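PDB 1RP3: RNA polymerase sigma factor SIGMA-28 (FliA) from Aquifex aeolicus, which directs RNA polymerase to flagellar promoters as an alternative sigma-70 family factor and is held inactive here by the anti-sigma factor FlgM. Local coordinates for the interface of chains A and B. Residues are numbered along the deposited sequence; one frame, centred on the assembly and turned at random. Chains: chain A, RNA polymerase sigma factor SIGMA-28 (FliA); chain B, anti sigma factor FlgM.

The interface of chains A and B. Residues chain A 43, 46-47; chain B 40, 43-44.
A helix-against-helix patch between sigma factor and anti-sigma factor packs A:Arg43 and A:Ile46 around B:Ala43, with A:Arg43 reaching on to B:Ser40 and B:Gln44, adding a small, largely apolar contact to the grip by which FlgM holds Sigma-28 inactive. Helix 42-58 of chain A, within the region 2 family segment, meets helix 31-46 of chain B. At the centre, the methyl of B:Ala43 is wedged between two side chains of the sigma helix. The aliphatic stem of A:Arg43 lies along one side of it, CG standing 3.7 Å from B:Ala43 CB. A:Ile46 supplies the other side through its short branch, CG2 being 3.8 Å from B:Ala43 CB; its chi1 of -65° sets CG2, anti to the backbone N, on the methyl and lets CD1 of the longer branch reach it too. Past the alanine, the A:Arg43 chain bends at chi3 (-53°), lifting NE off chain B and leaving NH1 as the guanidinium nitrogen that faces B:Ser40 OG and B:Gln44. There it slants across B:Gln44, the guanidinium and amide planes 54° apart. Stem meets stem, with A:Arg43 CD 3.9 Å from B:Gln44 CG, while A:Arg43 NH1 and B:Gln44 NE2, both N-H groups, lie 3.8 Å apart in simple contact. An alanine in place of B:Gln44 would probably leave A:Arg43 CD without its methylene neighbour, the guanidinium freer to swing and the B:Ser40 hydroxyl without its amide donor. On the sigma side, the A:Ser47 hydroxyl OG bonds back to the A:Arg43 carbonyl O at 2.7 Å, one turn earlier. On the FlgM side the link runs between two side chains: B:Gln44 NE2 donates to B:Ser40 OG at 3.1 Å, with the hydroxyl oxygen nearly in the amide plane.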
loop_
_atom_site.group_PDB
_atom_site.type_symbol
_atom_site.label_atom_id
_atom_site.label_comp_id
_atom_site.label_asym_id
_atom_site.label_seq_id
_atom_site.Cartn_x
_atom_site.Cartn_y
_atom_site.Cartn_z
ATOM N N ARG A 43 -7.641 -5.623 -10.091
ATOM C CA ARG A 43 -7.365 -6.905 -10.712
ATOM C C ARG A 43 -5.945 -6.920 -11.268
ATOM O O ARG A 43 -5.302 -7.968 -11.289
ATOM C CB ARG A 43 -8.425 -7.226 -11.774
ATOM C CG ARG A 43 -9.826 -7.502 -11.182
ATOM C CD ARG A 43 -10.895 -7.683 -12.279
ATOM N NE ARG A 43 -10.915 -6.564 -13.227
ATOM C CZ ARG A 43 -11.542 -6.577 -14.402
ATOM N NH1 ARG A 43 -12.226 -7.643 -14.794
ATOM N NH2 ARG A 43 -11.421 -5.548 -15.220
ATOM N N ILE A 46 -3.738 -7.450 -8.149
ATOM C CA ILE A 46 -3.840 -8.847 -7.760
ATOM C C ILE A 46 -3.082 -9.726 -8.741
ATOM O O ILE A 46 -2.367 -10.641 -8.332
ATOM C CB ILE A 46 -5.308 -9.304 -7.680
ATOM C CG1 ILE A 46 -6.021 -8.550 -6.559
ATOM C CG2 ILE A 46 -5.401 -10.828 -7.422
ATOM C CD1 ILE A 46 -7.496 -8.909 -6.446
ATOM N N SER A 47 -3.216 -9.425 -10.030
ATOM C CA SER A 47 -2.534 -10.201 -11.062
ATOM C C SER A 47 -1.047 -10.269 -10.802
ATOM O O SER A 47 -0.501 -11.353 -10.669
ATOM C CB SER A 47 -2.805 -9.630 -12.441
ATOM O OG SER A 47 -4.132 -9.907 -12.798
ATOM N N SER B 40 -6.600 -12.500 -14.416
ATOM C CA SER B 40 -7.772 -11.652 -14.252
ATOM C C SER B 40 -8.929 -12.448 -13.640
ATOM O O SER B 40 -9.630 -11.969 -12.741
ATOM C CB SER B 40 -8.212 -11.056 -15.581
ATOM O OG SER B 40 -9.294 -10.173 -15.357
ATOM N N ALA B 43 -8.380 -12.970 -10.018
ATOM C CA ALA B 43 -8.686 -11.722 -9.320
ATOM C C ALA B 43 -10.197 -11.521 -9.166
ATOM O O ALA B 43 -10.670 -11.067 -8.115
ATOM C CB ALA B 43 -8.080 -10.536 -10.057
ATOM N N GLN B 44 -10.943 -11.865 -10.218
ATOM C CA GLN B 44 -12.398 -11.734 -10.215
ATOM C C GLN B 44 -13.011 -12.618 -9.135
ATOM O O GLN B 44 -13.937 -12.195 -8.444
ATOM C CB GLN B 44 -12.976 -12.091 -11.583
ATOM C CG GLN B 44 -12.611 -11.112 -12.678
ATOM C CD GLN B 44 -13.025 -11.599 -14.065
ATOM O OE1 GLN B 44 -14.136 -12.101 -14.255
ATOM N NE2 GLN B 44 -12.132 -11.440 -15.042
#